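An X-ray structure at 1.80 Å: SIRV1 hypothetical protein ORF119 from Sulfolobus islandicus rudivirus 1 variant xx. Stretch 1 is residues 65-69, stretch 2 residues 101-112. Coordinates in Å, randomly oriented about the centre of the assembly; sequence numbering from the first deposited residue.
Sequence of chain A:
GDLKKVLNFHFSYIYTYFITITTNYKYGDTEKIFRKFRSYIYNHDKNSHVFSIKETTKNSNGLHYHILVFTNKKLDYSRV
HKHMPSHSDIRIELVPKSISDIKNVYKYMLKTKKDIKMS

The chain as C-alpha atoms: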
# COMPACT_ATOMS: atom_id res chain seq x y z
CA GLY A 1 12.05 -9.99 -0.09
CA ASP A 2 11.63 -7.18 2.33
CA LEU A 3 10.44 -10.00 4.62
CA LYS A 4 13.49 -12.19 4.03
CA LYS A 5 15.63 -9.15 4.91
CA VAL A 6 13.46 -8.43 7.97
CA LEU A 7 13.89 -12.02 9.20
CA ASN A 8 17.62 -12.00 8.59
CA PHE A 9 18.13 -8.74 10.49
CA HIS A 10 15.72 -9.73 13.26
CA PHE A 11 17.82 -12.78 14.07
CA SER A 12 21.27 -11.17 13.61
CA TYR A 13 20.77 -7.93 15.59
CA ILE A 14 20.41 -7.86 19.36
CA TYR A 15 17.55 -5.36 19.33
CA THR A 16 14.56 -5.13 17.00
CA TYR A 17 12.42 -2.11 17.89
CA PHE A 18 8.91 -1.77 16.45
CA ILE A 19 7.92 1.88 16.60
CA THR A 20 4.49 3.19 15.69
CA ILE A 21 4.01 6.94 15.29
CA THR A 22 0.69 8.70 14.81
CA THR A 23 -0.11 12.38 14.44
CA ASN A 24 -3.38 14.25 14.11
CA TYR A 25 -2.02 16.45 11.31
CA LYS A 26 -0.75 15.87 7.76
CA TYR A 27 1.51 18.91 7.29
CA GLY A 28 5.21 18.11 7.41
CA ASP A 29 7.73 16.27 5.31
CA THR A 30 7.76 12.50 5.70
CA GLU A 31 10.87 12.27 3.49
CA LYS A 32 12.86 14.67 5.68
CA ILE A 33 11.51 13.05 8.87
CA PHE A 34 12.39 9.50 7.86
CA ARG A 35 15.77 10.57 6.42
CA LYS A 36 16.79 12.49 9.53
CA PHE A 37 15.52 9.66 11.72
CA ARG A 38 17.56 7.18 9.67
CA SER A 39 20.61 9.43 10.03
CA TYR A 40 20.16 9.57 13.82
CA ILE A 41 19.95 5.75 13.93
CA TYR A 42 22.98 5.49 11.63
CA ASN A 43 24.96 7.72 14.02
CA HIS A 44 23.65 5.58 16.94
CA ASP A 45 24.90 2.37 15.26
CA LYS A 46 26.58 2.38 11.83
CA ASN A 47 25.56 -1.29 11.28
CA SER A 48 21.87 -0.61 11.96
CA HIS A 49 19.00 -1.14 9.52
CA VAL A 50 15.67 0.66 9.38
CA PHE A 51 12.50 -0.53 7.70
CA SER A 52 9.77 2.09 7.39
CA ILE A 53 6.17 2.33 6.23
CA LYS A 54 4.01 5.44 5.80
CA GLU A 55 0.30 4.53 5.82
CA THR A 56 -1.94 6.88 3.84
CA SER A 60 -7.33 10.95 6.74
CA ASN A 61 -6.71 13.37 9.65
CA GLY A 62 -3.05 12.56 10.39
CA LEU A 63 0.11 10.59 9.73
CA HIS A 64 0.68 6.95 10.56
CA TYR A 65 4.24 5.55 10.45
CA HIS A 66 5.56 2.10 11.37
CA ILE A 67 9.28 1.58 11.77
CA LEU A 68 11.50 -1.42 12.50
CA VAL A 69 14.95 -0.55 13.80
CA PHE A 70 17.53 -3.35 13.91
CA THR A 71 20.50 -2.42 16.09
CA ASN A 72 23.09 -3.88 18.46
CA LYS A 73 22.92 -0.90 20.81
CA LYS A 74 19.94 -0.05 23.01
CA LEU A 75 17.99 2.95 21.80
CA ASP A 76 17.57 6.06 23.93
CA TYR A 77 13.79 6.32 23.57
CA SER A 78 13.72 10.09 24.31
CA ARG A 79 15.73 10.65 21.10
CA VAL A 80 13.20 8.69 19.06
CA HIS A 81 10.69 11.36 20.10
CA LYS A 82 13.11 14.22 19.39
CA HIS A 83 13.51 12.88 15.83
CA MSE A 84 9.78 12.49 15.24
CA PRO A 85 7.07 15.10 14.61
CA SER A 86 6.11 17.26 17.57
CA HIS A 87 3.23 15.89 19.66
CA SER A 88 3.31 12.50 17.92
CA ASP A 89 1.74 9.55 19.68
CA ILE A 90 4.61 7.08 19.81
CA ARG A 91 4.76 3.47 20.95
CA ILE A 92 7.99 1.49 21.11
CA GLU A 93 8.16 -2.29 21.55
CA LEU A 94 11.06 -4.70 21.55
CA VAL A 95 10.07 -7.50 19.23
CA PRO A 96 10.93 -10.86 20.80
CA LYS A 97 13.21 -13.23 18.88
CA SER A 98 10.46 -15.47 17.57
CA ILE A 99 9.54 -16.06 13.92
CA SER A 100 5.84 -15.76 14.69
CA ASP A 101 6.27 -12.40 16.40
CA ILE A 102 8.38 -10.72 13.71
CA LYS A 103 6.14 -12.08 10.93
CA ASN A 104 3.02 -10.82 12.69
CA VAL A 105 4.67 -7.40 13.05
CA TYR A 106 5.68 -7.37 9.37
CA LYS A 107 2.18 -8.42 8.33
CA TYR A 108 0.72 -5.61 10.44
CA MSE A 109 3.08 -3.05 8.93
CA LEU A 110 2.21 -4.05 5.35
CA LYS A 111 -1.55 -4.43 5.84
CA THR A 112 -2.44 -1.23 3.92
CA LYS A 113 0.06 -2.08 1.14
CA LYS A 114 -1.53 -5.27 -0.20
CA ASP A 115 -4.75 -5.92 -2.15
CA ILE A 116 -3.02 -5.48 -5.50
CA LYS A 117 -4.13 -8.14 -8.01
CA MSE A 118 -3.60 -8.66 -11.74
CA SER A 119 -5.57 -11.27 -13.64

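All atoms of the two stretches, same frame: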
# COMPACT_ATOMS: atom_id res chain seq x y z
N TYR A 65 2.96 6.15 10.84
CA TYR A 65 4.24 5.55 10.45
C TYR A 65 4.49 4.29 11.27
O TYR A 65 4.18 4.25 12.44
CB TYR A 65 5.43 6.47 10.72
CG TYR A 65 5.38 7.89 10.19
CD1 TYR A 65 5.99 8.92 10.90
CD2 TYR A 65 4.78 8.20 8.97
CE1 TYR A 65 5.99 10.22 10.44
CE2 TYR A 65 4.78 9.49 8.49
CZ TYR A 65 5.39 10.50 9.24
OH TYR A 65 5.41 11.79 8.79
N HIS A 66 5.06 3.27 10.65
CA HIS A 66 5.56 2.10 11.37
C HIS A 66 7.02 1.94 10.99
O HIS A 66 7.36 2.06 9.83
CB HIS A 66 4.80 0.82 11.03
CG HIS A 66 3.34 0.86 11.34
ND1 HIS A 66 2.86 0.89 12.63
CD2 HIS A 66 2.26 0.88 10.53
CE1 HIS A 66 1.54 0.92 12.60
NE2 HIS A 66 1.15 0.92 11.34
N ILE A 67 7.86 1.66 11.98
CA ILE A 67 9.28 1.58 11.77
C ILE A 67 9.84 0.39 12.52
O ILE A 67 9.55 0.22 13.70
CB ILE A 67 9.97 2.87 12.26
CG1 ILE A 67 9.41 4.11 11.55
CG2 ILE A 67 11.46 2.83 12.02
CD1 ILE A 67 10.18 5.38 11.88
N LEU A 68 10.62 -0.45 11.83
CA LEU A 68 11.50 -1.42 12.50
C LEU A 68 12.93 -0.92 12.48
O LEU A 68 13.45 -0.54 11.44
CB LEU A 68 11.48 -2.78 11.83
CG LEU A 68 10.28 -3.65 12.06
CD1 LEU A 68 10.47 -4.91 11.22
CD2 LEU A 68 10.11 -3.98 13.52
N VAL A 69 13.54 -0.93 13.65
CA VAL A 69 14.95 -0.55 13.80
C VAL A 69 15.66 -1.82 14.30
O VAL A 69 15.31 -2.37 15.33
CB VAL A 69 15.12 0.62 14.79
CG1 VAL A 69 16.61 0.87 15.10
CG2 VAL A 69 14.46 1.91 14.24
N ASP A 101 6.43 -13.78 15.98
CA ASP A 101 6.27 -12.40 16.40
C ASP A 101 6.71 -11.43 15.33
O ASP A 101 6.00 -10.48 15.05
CB ASP A 101 7.03 -12.12 17.69
CG ASP A 101 6.34 -12.69 18.90
OD1 ASP A 101 5.14 -13.01 18.85
OD2 ASP A 101 7.03 -12.83 19.91
N ILE A 102 7.87 -11.66 14.73
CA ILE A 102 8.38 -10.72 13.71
C ILE A 102 7.50 -10.77 12.45
O ILE A 102 7.19 -9.72 11.88
CB ILE A 102 9.91 -10.89 13.39
CG1 ILE A 102 10.42 -9.68 12.59
CG2 ILE A 102 10.23 -12.20 12.70
CD1 ILE A 102 10.32 -8.37 13.37
N LYS A 103 7.06 -11.96 12.05
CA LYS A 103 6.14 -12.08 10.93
C LYS A 103 4.81 -11.41 11.17
O LYS A 103 4.26 -10.82 10.27
CB LYS A 103 5.94 -13.54 10.56
CG LYS A 103 7.15 -14.15 9.92
CD LYS A 103 6.83 -15.54 9.41
CE LYS A 103 7.99 -16.08 8.59
NZ LYS A 103 7.70 -17.42 8.09
N ASN A 104 4.28 -11.50 12.39
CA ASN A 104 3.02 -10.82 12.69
C ASN A 104 3.19 -9.29 12.66
O ASN A 104 2.28 -8.54 12.24
CB ASN A 104 2.46 -11.28 14.04
CG ASN A 104 1.77 -12.64 13.96
OD1 ASN A 104 1.18 -13.00 12.94
ND2 ASN A 104 1.81 -13.37 15.07
N VAL A 105 4.35 -8.83 13.10
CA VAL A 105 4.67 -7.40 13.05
C VAL A 105 4.79 -6.95 11.59
O VAL A 105 4.16 -5.98 11.19
CB VAL A 105 5.96 -7.03 13.85
CG1 VAL A 105 6.45 -5.67 13.49
CG2 VAL A 105 5.72 -7.11 15.36
N TYR A 106 5.56 -7.67 10.81
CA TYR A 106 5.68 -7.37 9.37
C TYR A 106 4.33 -7.32 8.66
O TYR A 106 4.04 -6.40 7.88
CB TYR A 106 6.55 -8.42 8.71
CG TYR A 106 6.76 -8.16 7.23
CD1 TYR A 106 7.77 -7.30 6.80
CD2 TYR A 106 5.96 -8.77 6.28
CE1 TYR A 106 7.97 -7.06 5.46
CE2 TYR A 106 6.16 -8.52 4.92
CZ TYR A 106 7.18 -7.66 4.54
OH TYR A 106 7.40 -7.39 3.22
N LYS A 107 3.50 -8.33 8.93
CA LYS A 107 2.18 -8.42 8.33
C LYS A 107 1.35 -7.19 8.71
O LYS A 107 0.66 -6.60 7.87
CB LYS A 107 1.50 -9.72 8.79
CG LYS A 107 0.10 -9.96 8.29
CD LYS A 107 -0.24 -11.48 8.17
CE LYS A 107 -1.65 -11.80 8.65
NZ LYS A 107 -2.09 -13.24 8.37
N TYR A 108 1.46 -6.77 9.96
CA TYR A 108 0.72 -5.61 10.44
C TYR A 108 1.18 -4.33 9.76
O TYR A 108 0.37 -3.48 9.41
CB TYR A 108 0.90 -5.48 11.95
CG TYR A 108 0.07 -4.38 12.56
CD1 TYR A 108 -1.29 -4.54 12.70
CD2 TYR A 108 0.66 -3.20 13.01
CE1 TYR A 108 -2.07 -3.56 13.25
CE2 TYR A 108 -0.13 -2.20 13.58
CZ TYR A 108 -1.49 -2.40 13.70
OH TYR A 108 -2.31 -1.45 14.26
N MSE A 109 2.49 -4.20 9.60
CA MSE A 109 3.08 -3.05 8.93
C MSE A 109 2.70 -2.94 7.47
O MSE A 109 2.54 -1.83 6.98
CB MSE A 109 4.60 -3.07 9.05
CG MSE A 109 5.05 -2.82 10.43
SE MSE A 109 6.97 -3.04 10.61
CE MSE A 109 7.65 -1.54 9.51
N LEU A 110 2.52 -4.07 6.79
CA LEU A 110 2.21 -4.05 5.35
C LEU A 110 0.72 -4.18 5.03
O LEU A 110 0.35 -4.30 3.86
CB LEU A 110 2.98 -5.15 4.62
CG LEU A 110 4.39 -4.74 4.17
CD1 LEU A 110 5.09 -5.95 3.69
CD2 LEU A 110 4.35 -3.71 3.06
N LYS A 111 -0.14 -4.12 6.05
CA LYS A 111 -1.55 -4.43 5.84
C LYS A 111 -2.25 -3.46 4.88
O LYS A 111 -3.20 -3.85 4.20
CB LYS A 111 -2.29 -4.51 7.19
CG LYS A 111 -2.59 -3.18 7.84
CD LYS A 111 -2.96 -3.37 9.32
CE LYS A 111 -2.84 -2.08 10.10
NZ LYS A 111 -1.44 -1.49 10.14
N THR A 112 -1.82 -2.20 4.83
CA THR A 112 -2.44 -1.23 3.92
C THR A 112 -1.79 -1.23 2.53
O THR A 112 -2.21 -0.48 1.65
CB THR A 112 -2.40 0.22 4.46
OG1 THR A 112 -1.06 0.70 4.45
CG2 THR A 112 -2.98 0.32 5.89
O HOH W 1 -1.97 0.62 11.97

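How does this stretch of strand hold a helix with so few side chains? The helix of 101-109 packs across strand 65-69 with its axis 9.6 Å away and running at 148° to it, so the two are roughly antiparallel. Because side chains alternate along a strand, H66 and L68 direct their CA-to-CB bonds toward the helix, while that of I67 points away. These two residues supply nearly all of the strand's share of the 330 Å² buried. No direct hydrogen bond crosses between the stretches; the contact rests on apolar packing, one aromatic pair and a water.

Why does M109 sit at the middle of the contact? The CA of M109 lies 6.2 Å from the CA of H66, the closest CA pair between the stretches, and its CA-to-CB bond points sideways. Chi1 of -69° (m) and an extended chi2 (t) bring the selenium nearer to the strand, and chi3 of 66° (p) then turns the terminal methyl. The unbranched chain touches both H66 and L68: SE of M109 lies 3.7 Å from CG of L68, CG of M109 lies 3.7 Å from CB of H66, and CE of M109 reaches within 3.6 Å of the backbone O of H66. A flexible, apolar selenomethionine chain suits this buried place, since it can follow the strand surface without bringing a polar group that needs a partner.

What receives the leucine of the strand? L68, in the mt rotamer, spreads its two methyls among three apolar side chains. CD1 of L68 meets CD1 of I102 at 4.1 Å, and CD2 of L68 meets CG1 of V105 at 4.0 Å, while SE of M109 approaches its branch point. I102 starts sideways, but chi1 of -167° (t) and chi2 of 64° (p) bring its end nearer to the leucine. V105 is also set sideways, and its short branched side chain makes the contact through a methyl. The spacing of I102, V105 and M109, three and four residues apart, places all three along one flank of the helix.

How is the polar end of the contact satisfied? H66, with chi1 of -61° (m) and chi2 of -69°, sends its ring out beside Y108, whose edge is directed toward the imidazole face in an offset edge-to-face pair, with centroids 5.4 Å apart and planes at 65°. With chi1 of -175° (t), the ring of Y108 comes nearer to the strand, although its CA-to-CB bond points sideways. K111 curls back through a final chi4 of -62° (m), letting its NZ donate to the backbone O of Y108 at 2.8 Å. The same NZ of K111 donates to water 1, also at 2.8 Å, and that water lies 3.2 Å from NE2 of H66 and 3.1 Å from OH of Y108. One water thus links three side chains by hydrogen bonds, giving buried H66 a polar partner at NE2.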